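Local coordinates for protein serpin-ZX (Arabidopsis thaliana, PDB 3LE2) that inhibits the protease metacaspase-9 by covalent trapping after cleavage of its reactive center loop, and limits the activity of RD21A, thereby restraining programmed cell death, at residues F240-A245 with A366-L371; V27-N32 with L195-K200; S31-S36 with I385-D390; L19-I24 with L252-V257. One frame throughout, in Å; residues are numbered along the deposited sequence.

Overall arrangement
The four contacts gather at and around sheet B of the serpin fold, away from the reactive center loop and its scissile bond. Contacts 1 and 3 lie in this sheet: strand 370-376 of contact 1 runs beside strand 382-388 of contact 3, and a probable hydrogen bond of 3.1 Å joins Phe-370 O to Val-388 N. Their centres are about 12 Å apart. Contact 4 pairs two helices that pack on them, helix 5-25 through Ala-20 on Phe-35 and Ile-385, helix 249-258 through Leu-253 and Ile-256 on Leu-371. Contact 2, at the surface, shares Ser-31 and Asn-32 with contact 3 and touches contact 1 where Leu-196 meets Pro-369.

Contact 1. Residues F240-A245 with A366-L371; sequences FYLPDA and ADHPFL
The imidazole of His-368 carries Leu-242 CD1 over one face, 3.6 Å above the plane and offset toward the rim, in a CH-pi contact. At its edge, NE2 donates to Pro-243 O over 2.8 Å at 168°, with the oxygen in the ring plane. ND1 donates to Asp-367 OD1 (2.6 Å), also in plane. Histidine suits the place: its two ring nitrogens serve two acceptors, which fix its rotation, while a flat face takes a leucine methyl. With CG anti to the backbone N (chi1 -173°), Leu-242 CG comes near the imidazole, and chi2 then turns CD1 over the face; CD1 also packs on Ala-366 and Phe-370 CB. The Phe-240 and Phe-370 side chains lie side by side, their planes 42° apart. Phe-370 CE2 meets Phe-240 at the edge, 3.4 Å from CD1, and these buried phenylalanines fill an apolar side to which strand 277-289 adds Pro-280 and Phe-282. Tyr-241 has Leu-371 O at its ring edge. Two backbone bonds, Tyr-241 N to Leu-371 O (3.0 Å) and Leu-371 N to Tyr-241 O (2.9 Å), make an antiparallel hydrogen-bonded pair that joins strands 236-243 and 370-376 in sheet B of the serpin fold.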
loop_
_atom_site.group_PDB
_atom_site.type_symbol
_atom_site.label_atom_id
_atom_site.label_comp_id
_atom_site.label_asym_id
_atom_site.label_seq_id
_atom_site.Cartn_x
_atom_site.Cartn_y
_atom_site.Cartn_z
ATOM N N PHE A 240 10.543 2.847 -8.203
ATOM C CA PHE A 240 11.621 3.111 -7.255
ATOM C C PHE A 240 12.010 4.571 -7.381
ATOM O O PHE A 240 12.321 5.029 -8.476
ATOM C CB PHE A 240 12.841 2.247 -7.570
ATOM C CG PHE A 240 12.578 0.768 -7.504
ATOM C CD1 PHE A 240 13.118 0.003 -6.489
ATOM C CD2 PHE A 240 11.793 0.144 -8.465
ATOM C CE1 PHE A 240 12.884 -1.354 -6.421
ATOM C CE2 PHE A 240 11.553 -1.213 -8.405
ATOM C CZ PHE A 240 12.099 -1.962 -7.379
ATOM N N TYR A 241 11.973 5.289 -6.259
ATOM C CA TYR A 241 12.342 6.691 -6.225
ATOM C C TYR A 241 13.634 6.834 -5.449
ATOM O O TYR A 241 13.652 6.721 -4.219
ATOM C CB TYR A 241 11.229 7.544 -5.612
ATOM C CG TYR A 241 9.892 7.311 -6.275
ATOM C CD1 TYR A 241 9.350 8.241 -7.178
ATOM C CD2 TYR A 241 9.168 6.154 -6.010
ATOM C CE1 TYR A 241 8.111 8.011 -7.793
ATOM C CE2 TYR A 241 7.941 5.915 -6.611
ATOM C CZ TYR A 241 7.415 6.835 -7.496
ATOM O OH TYR A 241 6.197 6.556 -8.071
ATOM N N LEU A 242 14.705 7.100 -6.193
ATOM C CA LEU A 242 16.064 7.059 -5.683
ATOM C C LEU A 242 16.719 8.446 -5.608
ATOM O O LEU A 242 17.089 9.017 -6.623
ATOM C CB LEU A 242 16.888 6.140 -6.581
ATOM C CG LEU A 242 18.318 5.778 -6.184
ATOM C CD1 LEU A 242 18.317 4.943 -4.920
ATOM C CD2 LEU A 242 19.009 5.030 -7.324
ATOM N N PRO A 243 16.880 8.987 -4.391
ATOM C CA PRO A 243 17.577 10.267 -4.227
ATOM C C PRO A 243 18.994 10.156 -4.765
ATOM O O PRO A 243 19.561 9.067 -4.717
ATOM C CB PRO A 243 17.646 10.439 -2.710
ATOM C CG PRO A 243 16.605 9.533 -2.161
ATOM C CD PRO A 243 16.532 8.378 -3.098
ATOM N N ASP A 244 19.555 11.251 -5.269
ATOM C CA ASP A 244 20.957 11.249 -5.672
ATOM C C ASP A 244 21.841 11.020 -4.448
ATOM O O ASP A 244 22.796 10.249 -4.504
ATOM C CB ASP A 244 21.333 12.568 -6.360
ATOM C CG ASP A 244 20.608 12.763 -7.692
ATOM O OD1 ASP A 244 19.981 11.802 -8.181
ATOM O OD2 ASP A 244 20.665 13.874 -8.252
ATOM N N ALA A 245 21.513 11.690 -3.343
ATOM C CA ALA A 245 22.299 11.581 -2.107
ATOM C C ALA A 245 21.942 10.344 -1.259
ATOM O O ALA A 245 20.766 9.986 -1.108
ATOM C CB ALA A 245 22.172 12.870 -1.275
ATOM N N ALA A 366 20.845 1.431 -6.853
ATOM C CA ALA A 366 20.073 1.663 -5.645
ATOM C C ALA A 366 20.802 1.096 -4.435
ATOM O O ALA A 366 20.317 0.179 -3.767
ATOM C CB ALA A 366 18.696 1.047 -5.779
ATOM N N ASP A 367 21.977 1.646 -4.162
ATOM C CA ASP A 367 22.789 1.182 -3.058
ATOM C C ASP A 367 22.576 2.059 -1.838
ATOM O O ASP A 367 23.445 2.163 -0.976
ATOM C CB ASP A 367 24.260 1.188 -3.459
ATOM C CG ASP A 367 24.767 2.576 -3.766
ATOM O OD1 ASP A 367 23.949 3.521 -3.817
ATOM O OD2 ASP A 367 25.988 2.732 -3.960
ATOM N N HIS A 368 21.420 2.709 -1.781
ATOM C CA HIS A 368 21.052 3.506 -0.620
ATOM C C HIS A 368 19.532 3.625 -0.586
ATOM O O HIS A 368 18.871 3.208 -1.530
ATOM C CB HIS A 368 21.742 4.870 -0.650
ATOM C CG HIS A 368 21.561 5.611 -1.935
ATOM N ND1 HIS A 368 22.246 5.281 -3.087
ATOM C CD2 HIS A 368 20.785 6.677 -2.251
ATOM C CE1 HIS A 368 21.895 6.104 -4.059
ATOM N NE2 HIS A 368 21.010 6.962 -3.578
ATOM N N PRO A 369 18.971 4.150 0.517
ATOM C CA PRO A 369 17.510 4.155 0.698
ATOM C C PRO A 369 16.703 4.857 -0.393
ATOM O O PRO A 369 17.045 5.943 -0.854
ATOM C CB PRO A 369 17.329 4.857 2.044
ATOM C CG PRO A 369 18.576 4.480 2.789
ATOM C CD PRO A 369 19.668 4.551 1.748
ATOM N N PHE A 370 15.610 4.209 -0.778
ATOM C CA PHE A 370 14.739 4.691 -1.830
ATOM C C PHE A 370 13.292 4.467 -1.429
ATOM O O PHE A 370 13.014 3.668 -0.529
ATOM C CB PHE A 370 15.047 3.979 -3.154
ATOM C CG PHE A 370 15.114 2.462 -3.057
ATOM C CD1 PHE A 370 16.308 1.823 -2.751
ATOM C CD2 PHE A 370 14.003 1.682 -3.337
ATOM C CE1 PHE A 370 16.389 0.423 -2.680
ATOM C CE2 PHE A 370 14.072 0.279 -3.270
ATOM C CZ PHE A 370 15.272 -0.350 -2.945
ATOM N N LEU A 371 12.380 5.189 -2.076
ATOM C CA LEU A 371 10.960 4.965 -1.872
ATOM C C LEU A 371 10.463 3.940 -2.857
ATOM O O LEU A 371 11.087 3.700 -3.888
ATOM C CB LEU A 371 10.149 6.244 -2.062
ATOM C CG LEU A 371 10.223 7.266 -0.937
ATOM C CD1 LEU A 371 9.461 8.514 -1.330
ATOM C CD2 LEU A 371 9.675 6.658 0.364
#

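Contact 2. Residues V27-N32 with L195-K200; sequences VSQNSN and LLDGNK
Gln-29 and Asn-30 meet Leu-196 and Asp-197 where two type I beta turns, Ser-28 to Ser-31 and Leu-195 to Gly-198, come together at the surface of the serpin fold. The first leads from helix 5-25 to strand 33-35; the second links strands 189-194 and 200-207. Van der Waals packing does most of the joining. The extended Gln-29 chain, with CG anti to the backbone N (chi1 -177°), brings its aliphatic part over Leu-196, CG lying 3.9 Å from Leu-196 CB. A glutamine suits this place, its methylenes resting on leucine while its amide stays at the surface; it also touches a crystal neighbour. Leu-196 CD1 sits 3.8 Å from Gln-29 O, and its side chain reaches on to Pro-369 and Val-389. The side chains of Gln-29 and Asp-197 cross at about a right angle, amide and carboxylate planes 83° apart, and Gln-29 OE1 touches a carbon, Asp-197 CB, at 3.2 Å. Asn-30 directs its CB at the second turn and is well covered by it. Within that turn, Gly-198 takes a positive phi, where a CB would jam against the preceding carbonyl. Asp-197 holds the turn's exit in an Asx turn, its OD1 accepting from Asn-199 N over 3.0 Å.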
loop_
_atom_site.group_PDB
_atom_site.type_symbol
_atom_site.label_atom_id
_atom_site.label_comp_id
_atom_site.label_asym_id
_atom_site.label_seq_id
_atom_site.Cartn_x
_atom_site.Cartn_y
_atom_site.Cartn_z
ATOM N N VAL A 27 8.584 5.000 12.991
ATOM C CA VAL A 27 9.468 3.840 13.081
ATOM C C VAL A 27 10.915 4.286 13.226
ATOM O O VAL A 27 11.225 5.463 13.041
ATOM C CB VAL A 27 9.293 2.855 11.902
ATOM C CG1 VAL A 27 7.856 2.337 11.854
ATOM C CG2 VAL A 27 9.702 3.501 10.582
ATOM N N SER A 28 11.789 3.356 13.590
ATOM C CA SER A 28 13.197 3.686 13.761
ATOM C C SER A 28 13.876 4.013 12.428
ATOM O O SER A 28 13.391 3.650 11.353
ATOM C CB SER A 28 13.941 2.529 14.433
ATOM O OG SER A 28 14.134 1.497 13.498
ATOM N N GLN A 29 15.025 4.671 12.521
ATOM C CA GLN A 29 15.771 5.124 11.356
ATOM C C GLN A 29 15.909 4.062 10.269
ATOM O O GLN A 29 15.722 4.338 9.080
ATOM C CB GLN A 29 17.165 5.583 11.776
ATOM C CG GLN A 29 17.965 6.138 10.631
ATOM C CD GLN A 29 19.270 6.735 11.086
ATOM O OE1 GLN A 29 20.047 6.089 11.789
ATOM N NE2 GLN A 29 19.525 7.977 10.690
ATOM N N ASN A 30 16.253 2.853 10.686
ATOM C CA ASN A 30 16.567 1.782 9.754
ATOM C C ASN A 30 15.439 0.769 9.589
ATOM O O ASN A 30 15.681 -0.360 9.182
ATOM C CB ASN A 30 17.862 1.078 10.180
ATOM C CG ASN A 30 19.071 2.021 10.192
ATOM O OD1 ASN A 30 19.989 1.865 11.003
ATOM N ND2 ASN A 30 19.068 3.008 9.298
ATOM N N SER A 31 14.208 1.181 9.890
ATOM C CA SER A 31 13.042 0.299 9.757
ATOM C C SER A 31 12.386 0.417 8.389
ATOM O O SER A 31 11.882 1.471 8.035
ATOM C CB SER A 31 11.981 0.614 10.825
ATOM O OG SER A 31 12.450 0.351 12.137
ATOM N N ASN A 32 12.364 -0.678 7.639
ATOM C CA ASN A 32 11.639 -0.726 6.384
ATOM C C ASN A 32 10.156 -0.508 6.639
ATOM O O ASN A 32 9.660 -0.850 7.717
ATOM C CB ASN A 32 11.858 -2.078 5.707
ATOM C CG ASN A 32 13.274 -2.259 5.227
ATOM O OD1 ASN A 32 13.946 -1.289 4.875
ATOM N ND2 ASN A 32 13.744 -3.501 5.214
ATOM N N LEU A 195 23.611 2.539 4.672
ATOM C CA LEU A 195 22.568 2.802 5.658
ATOM C C LEU A 195 22.515 4.284 6.038
ATOM O O LEU A 195 23.512 4.993 5.944
ATOM C CB LEU A 195 22.816 1.960 6.904
ATOM C CG LEU A 195 22.020 0.685 7.189
ATOM C CD1 LEU A 195 21.725 -0.141 5.960
ATOM C CD2 LEU A 195 22.779 -0.155 8.219
ATOM N N LEU A 196 21.347 4.749 6.467
ATOM C CA LEU A 196 21.191 6.138 6.895
ATOM C C LEU A 196 22.036 6.477 8.140
ATOM O O LEU A 196 22.428 7.629 8.344
ATOM C CB LEU A 196 19.710 6.451 7.158
ATOM C CG LEU A 196 18.771 6.479 5.945
ATOM C CD1 LEU A 196 17.296 6.523 6.375
ATOM C CD2 LEU A 196 19.112 7.655 5.025
ATOM N N ASP A 197 22.305 5.482 8.977
ATOM C CA ASP A 197 23.107 5.720 10.180
ATOM C C ASP A 197 24.602 5.893 9.877
ATOM O O ASP A 197 25.417 5.971 10.793
ATOM C CB ASP A 197 22.880 4.626 11.242
ATOM C CG ASP A 197 23.365 3.261 10.801
ATOM O OD1 ASP A 197 24.057 3.172 9.762
ATOM O OD2 ASP A 197 23.051 2.268 11.503
ATOM N N GLY A 198 24.957 5.949 8.597
ATOM C CA GLY A 198 26.340 6.170 8.211
ATOM C C GLY A 198 27.135 4.911 7.888
ATOM O O GLY A 198 28.156 4.980 7.204
ATOM N N ASN A 199 26.681 3.763 8.378
ATOM C CA ASN A 199 27.352 2.504 8.093
ATOM C C ASN A 199 26.920 1.880 6.766
ATOM O O ASN A 199 25.942 2.308 6.150
ATOM C CB ASN A 199 27.098 1.509 9.226
ATOM C CG ASN A 199 27.323 2.118 10.600
ATOM O OD1 ASN A 199 26.582 1.833 11.544
ATOM N ND2 ASN A 199 28.343 2.972 10.716
ATOM N N LYS A 200 27.664 0.862 6.344
ATOM C CA LYS A 200 27.375 0.108 5.133
ATOM C C LYS A 200 27.137 -1.357 5.516
ATOM O O LYS A 200 27.564 -1.796 6.586
ATOM C CB LYS A 200 28.550 0.193 4.143
ATOM C CG LYS A 200 28.935 1.595 3.675
ATOM C CD LYS A 200 29.854 2.307 4.665
ATOM C CE LYS A 200 30.572 3.511 4.027
ATOM N NZ LYS A 200 29.662 4.611 3.564
#

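Contact 3. Residues S31-S36 with I385-D390; sequences SNVIFS and IGQVVD
Asn-32 and the chain at Val-389 and Asp-390 grip each other at the end of an antiparallel ladder, where the short strand 33-35 pairs with strand 382-388 in sheet B of the serpin fold. Asn-32 OD1 accepts twice, from Val-389 N at 2.8 Å and from Asp-390 N at 3.0 Å, while its ND2 returns a bond to Asp-390 O (2.7 Å), the donor standing above that carbonyl plane. Three bonds thus fix the rotation of this buried amide, and asparagine fits because one flat group both accepts and donates where the strand pairing gives way to loop. Its CG lies beside the backbone N (chi1 -68°), from where the amide can reach across to the other chain. Gln-387 makes a second side-chain bond: its extended chain brings NE2 to Ser-31 O, 3.2 Å away and nearly straight at 166°, the oxygen in the amide plane. In the ladder itself, Val-33 exchanges N-H and C=O bonds with Gln-387, and Phe-35 does so with Ile-385, so these four residues satisfy one another's backbone. Strand 370-376 takes the other edge of 382-388, bonding to Gly-386 and Val-388. Val-33, Phe-35, Ile-385 and Gln-387 share the face that helix 5-25 covers; Phe-35 CE1 packs 4.0 Å from Ile-385 CB, the two side chains pointing the same way. Ile-34, on the face met by Phe-284 and Phe-286, pairs with Gly-386, whose lack of a CB lets the chains draw close: Gly-386 CA comes within 3.0 Å of Val-33 O.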
loop_
_atom_site.group_PDB
_atom_site.type_symbol
_atom_site.label_atom_id
_atom_site.label_comp_id
_atom_site.label_asym_id
_atom_site.label_seq_id
_atom_site.Cartn_x
_atom_site.Cartn_y
_atom_site.Cartn_z
ATOM N N SER A 31 14.208 1.181 9.890
ATOM C CA SER A 31 13.042 0.299 9.757
ATOM C C SER A 31 12.386 0.417 8.389
ATOM O O SER A 31 11.882 1.471 8.035
ATOM C CB SER A 31 11.981 0.614 10.825
ATOM O OG SER A 31 12.450 0.351 12.137
ATOM N N ASN A 32 12.364 -0.678 7.639
ATOM C CA ASN A 32 11.639 -0.726 6.384
ATOM C C ASN A 32 10.156 -0.508 6.639
ATOM O O ASN A 32 9.660 -0.850 7.717
ATOM C CB ASN A 32 11.858 -2.078 5.707
ATOM C CG ASN A 32 13.274 -2.259 5.227
ATOM O OD1 ASN A 32 13.946 -1.289 4.875
ATOM N ND2 ASN A 32 13.744 -3.501 5.214
ATOM N N VAL A 33 9.462 0.061 5.654
ATOM C CA VAL A 33 8.017 0.248 5.723
ATOM C C VAL A 33 7.348 -0.260 4.436
ATOM O O VAL A 33 7.884 -0.078 3.346
ATOM C CB VAL A 33 7.647 1.746 5.866
ATOM C CG1 VAL A 33 6.126 1.928 5.792
ATOM C CG2 VAL A 33 8.204 2.329 7.134
ATOM N N ILE A 34 6.187 -0.895 4.563
ATOM C CA ILE A 34 5.320 -1.161 3.406
ATOM C C ILE A 34 3.887 -1.142 3.921
ATOM O O ILE A 34 3.618 -1.703 4.974
ATOM C CB ILE A 34 5.620 -2.518 2.726
ATOM C CG1 ILE A 34 4.846 -2.656 1.414
ATOM C CG2 ILE A 34 5.295 -3.688 3.653
ATOM C CD1 ILE A 34 5.345 -1.743 0.299
ATOM N N PHE A 35 2.978 -0.467 3.212
ATOM C CA PHE A 35 1.562 -0.490 3.591
ATOM C C PHE A 35 0.674 -0.181 2.395
ATOM O O PHE A 35 1.135 0.373 1.418
ATOM C CB PHE A 35 1.283 0.502 4.724
ATOM C CG PHE A 35 1.218 1.939 4.271
ATOM C CD1 PHE A 35 2.376 2.676 4.095
ATOM C CD2 PHE A 35 -0.002 2.546 4.030
ATOM C CE1 PHE A 35 2.329 4.015 3.674
ATOM C CE2 PHE A 35 -0.070 3.874 3.607
ATOM C CZ PHE A 35 1.099 4.613 3.427
ATOM N N SER A 36 -0.602 -0.536 2.480
ATOM C CA SER A 36 -1.519 -0.301 1.378
ATOM C C SER A 36 -2.497 0.846 1.657
ATOM O O SER A 36 -3.437 0.697 2.438
ATOM C CB SER A 36 -2.295 -1.582 1.052
ATOM O OG SER A 36 -3.323 -1.321 0.118
ATOM N N ILE A 385 2.736 1.750 -0.754
ATOM C CA ILE A 385 3.825 2.712 -0.630
ATOM C C ILE A 385 4.784 2.181 0.436
ATOM O O ILE A 385 4.354 1.613 1.438
ATOM C CB ILE A 385 3.322 4.105 -0.195
ATOM C CG1 ILE A 385 2.267 4.623 -1.169
ATOM C CG2 ILE A 385 4.494 5.101 -0.058
ATOM C CD1 ILE A 385 1.624 5.929 -0.739
ATOM N N GLY A 386 6.083 2.350 0.222
ATOM C CA GLY A 386 7.047 1.845 1.183
ATOM C C GLY A 386 8.399 2.525 1.085
ATOM O O GLY A 386 8.654 3.337 0.188
ATOM N N GLN A 387 9.271 2.189 2.019
ATOM C CA GLN A 387 10.650 2.631 1.956
ATOM C C GLN A 387 11.539 1.443 2.271
ATOM O O GLN A 387 11.245 0.671 3.182
ATOM C CB GLN A 387 10.907 3.759 2.946
ATOM C CG GLN A 387 11.004 3.358 4.417
ATOM C CD GLN A 387 11.515 4.514 5.255
ATOM O OE1 GLN A 387 11.602 5.645 4.767
ATOM N NE2 GLN A 387 11.876 4.241 6.513
ATOM N N VAL A 388 12.606 1.292 1.493
ATOM C CA VAL A 388 13.634 0.290 1.749
ATOM C C VAL A 388 14.837 1.035 2.299
ATOM O O VAL A 388 15.512 1.771 1.570
ATOM C CB VAL A 388 14.021 -0.472 0.455
ATOM C CG1 VAL A 388 15.075 -1.524 0.739
ATOM C CG2 VAL A 388 12.794 -1.127 -0.157
ATOM N N VAL A 389 15.069 0.894 3.602
ATOM C CA VAL A 389 16.202 1.552 4.254
ATOM C C VAL A 389 17.252 0.536 4.664
ATOM O O VAL A 389 18.375 0.901 4.990
ATOM C CB VAL A 389 15.774 2.400 5.481
ATOM C CG1 VAL A 389 14.955 3.621 5.038
ATOM C CG2 VAL A 389 14.999 1.550 6.493
ATOM N N ASP A 390 16.886 -0.740 4.633
ATOM C CA ASP A 390 17.811 -1.820 4.959
ATOM C C ASP A 390 17.338 -3.122 4.324
ATOM O O ASP A 390 16.447 -3.777 4.853
ATOM C CB ASP A 390 17.924 -1.982 6.478
ATOM C CG ASP A 390 18.681 -3.236 6.884
ATOM O OD1 ASP A 390 19.208 -3.959 6.004
ATOM O OD2 ASP A 390 18.740 -3.502 8.096
#

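Contact 4. Residues L19-I24 with L252-V257; sequences LAKHVI and LLDKIV
Lys-21 and Leu-253 slide past each other in opposite directions, Leu-253 CD2 touching the aliphatic part of the lysine. Leu-253 CD2 comes 3.8 Å from Lys-21 CB and 3.6 Å from Lys-21 CA; a tighter approach to Lys-21 CD belongs to one of two lysine conformers and carries little weight. In this conformer the chain leaves with CG anti to the backbone N (chi1 179°) and bends at chi2 (73°), and NZ forms a salt bridge with Asp-254 OD1 (2.9 Å), the two side chains crossing obliquely. The bridge is weak as a hydrogen bond, NZ has a further weak bond to Ser-250 O, and the second conformer leaves both less certain. Lysine suits such a border position: its methylenes cover a buried leucine while its charge stays near the partly exposed aspartate. Ile-24, one turn further on, meets Leu-253 tip to tip, with CD1 3.7 Å from CD2. Val-257 CG2 adds a looser touch on Lys-21 CB. The helical segments run roughly antiparallel, at 147°, their axes 10.4 Å apart at closest approach. Both helices pack on sheet B: Ala-20 and Ile-24 of helix 5-25 lie on strands 33-35 and 382-388, whereas Leu-253 and Ile-256 touch Leu-371 of strand 370-376.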
loop_
_atom_site.group_PDB
_atom_site.type_symbol
_atom_site.label_atom_id
_atom_site.label_comp_id
_atom_site.label_asym_id
_atom_site.label_seq_id
_atom_site.Cartn_x
_atom_site.Cartn_y
_atom_site.Cartn_z
ATOM N N LEU A 19 0.630 10.446 4.412
ATOM C CA LEU A 19 0.400 9.349 5.345
ATOM C C LEU A 19 1.673 8.504 5.456
ATOM O O LEU A 19 2.143 8.230 6.560
ATOM C CB LEU A 19 -0.808 8.505 4.914
ATOM C CG LEU A 19 -1.055 7.201 5.693
ATOM C CD1 LEU A 19 -1.229 7.476 7.159
ATOM C CD2 LEU A 19 -2.265 6.450 5.142
ATOM N N ALA A 20 2.256 8.125 4.321
ATOM C CA ALA A 20 3.508 7.360 4.347
ATOM C C ALA A 20 4.610 8.092 5.115
ATOM O O ALA A 20 5.398 7.476 5.826
ATOM C CB ALA A 20 3.970 7.025 2.937
ATOM N N LYS A 21 4.668 9.411 4.960
ATOM C CA LYS A 21 5.642 10.228 5.683
ATOM C C LYS A 21 5.414 10.090 7.178
ATOM O O LYS A 21 6.352 9.851 7.940
ATOM C CB LYS A 21 5.532 11.700 5.266
ATOM C CG LYS A 21 6.490 12.667 5.983
ATOM C CD LYS A 21 7.936 12.518 5.515
ATOM C CE LYS A 21 8.835 13.594 6.127
ATOM N NZ LYS A 21 10.265 13.507 5.692
ATOM N N HIS A 22 4.162 10.241 7.600
ATOM C CA HIS A 22 3.833 10.128 9.024
ATOM C C HIS A 22 4.082 8.729 9.588
ATOM O O HIS A 22 4.506 8.603 10.721
ATOM C CB HIS A 22 2.395 10.564 9.299
ATOM C CG HIS A 22 2.178 12.040 9.162
ATOM N ND1 HIS A 22 1.571 12.798 10.142
ATOM C CD2 HIS A 22 2.493 12.899 8.163
ATOM C CE1 HIS A 22 1.515 14.060 9.748
ATOM N NE2 HIS A 22 2.070 14.150 8.551
ATOM N N VAL A 23 3.802 7.684 8.815
ATOM C CA VAL A 23 4.113 6.330 9.270
ATOM C C VAL A 23 5.617 6.179 9.476
ATOM O O VAL A 23 6.069 5.710 10.519
ATOM C CB VAL A 23 3.639 5.254 8.291
ATOM C CG1 VAL A 23 4.181 3.880 8.712
ATOM C CG2 VAL A 23 2.115 5.252 8.182
ATOM N N ILE A 24 6.394 6.605 8.491
ATOM C CA ILE A 24 7.842 6.546 8.603
ATOM C C ILE A 24 8.361 7.286 9.834
ATOM O O ILE A 24 9.372 6.900 10.419
ATOM C CB ILE A 24 8.518 7.064 7.316
ATOM C CG1 ILE A 24 8.177 6.120 6.158
ATOM C CG2 ILE A 24 10.037 7.161 7.491
ATOM C CD1 ILE A 24 8.468 6.676 4.780
ATOM N N LEU A 252 13.496 13.948 -0.291
ATOM C CA LEU A 252 12.735 13.533 -1.453
ATOM C C LEU A 252 11.279 13.331 -1.086
ATOM O O LEU A 252 10.391 13.718 -1.835
ATOM C CB LEU A 252 13.295 12.249 -2.038
ATOM C CG LEU A 252 12.467 11.698 -3.189
ATOM C CD1 LEU A 252 12.365 12.748 -4.296
ATOM C CD2 LEU A 252 13.089 10.394 -3.705
ATOM N N LEU A 253 11.033 12.735 0.076
ATOM C CA LEU A 253 9.660 12.494 0.504
ATOM C C LEU A 253 8.974 13.829 0.854
ATOM O O LEU A 253 7.785 14.022 0.590
ATOM C CB LEU A 253 9.602 11.477 1.662
ATOM C CG LEU A 253 8.207 10.989 2.093
ATOM C CD1 LEU A 253 7.385 10.381 0.927
ATOM C CD2 LEU A 253 8.308 10.007 3.217
ATOM N N ASP A 254 9.729 14.765 1.414
ATOM C CA ASP A 254 9.188 16.110 1.633
ATOM C C ASP A 254 8.743 16.776 0.323
ATOM O O ASP A 254 7.653 17.342 0.250
ATOM C CB ASP A 254 10.208 16.999 2.338
ATOM C CG ASP A 254 10.382 16.641 3.798
ATOM O OD1 ASP A 254 9.518 15.923 4.358
ATOM O OD2 ASP A 254 11.385 17.096 4.384
ATOM N N LYS A 255 9.592 16.702 -0.699
ATOM C CA LYS A 255 9.247 17.195 -2.036
ATOM C C LYS A 255 7.988 16.532 -2.579
ATOM O O LYS A 255 7.063 17.202 -3.031
ATOM C CB LYS A 255 10.396 16.966 -3.013
ATOM C CG LYS A 255 10.003 17.203 -4.479
ATOM C CD LYS A 255 11.202 17.015 -5.412
ATOM C CE LYS A 255 12.090 18.277 -5.470
ATOM N NZ LYS A 255 13.245 18.142 -6.431
ATOM N N ILE A 256 7.957 15.208 -2.530
ATOM C CA ILE A 256 6.785 14.474 -2.978
ATOM C C ILE A 256 5.528 14.950 -2.251
ATOM O O ILE A 256 4.539 15.275 -2.879
ATOM C CB ILE A 256 6.992 12.961 -2.812
ATOM C CG1 ILE A 256 8.122 12.510 -3.746
ATOM C CG2 ILE A 256 5.698 12.198 -3.095
ATOM C CD1 ILE A 256 8.536 11.094 -3.556
ATOM N N VAL A 257 5.591 15.033 -0.930
ATOM C CA VAL A 257 4.432 15.414 -0.131
ATOM C C VAL A 257 3.913 16.820 -0.450
ATOM O O VAL A 257 2.714 17.071 -0.390
ATOM C CB VAL A 257 4.738 15.278 1.375
ATOM C CG1 VAL A 257 3.684 15.949 2.204
ATOM C CG2 VAL A 257 4.831 13.812 1.748
#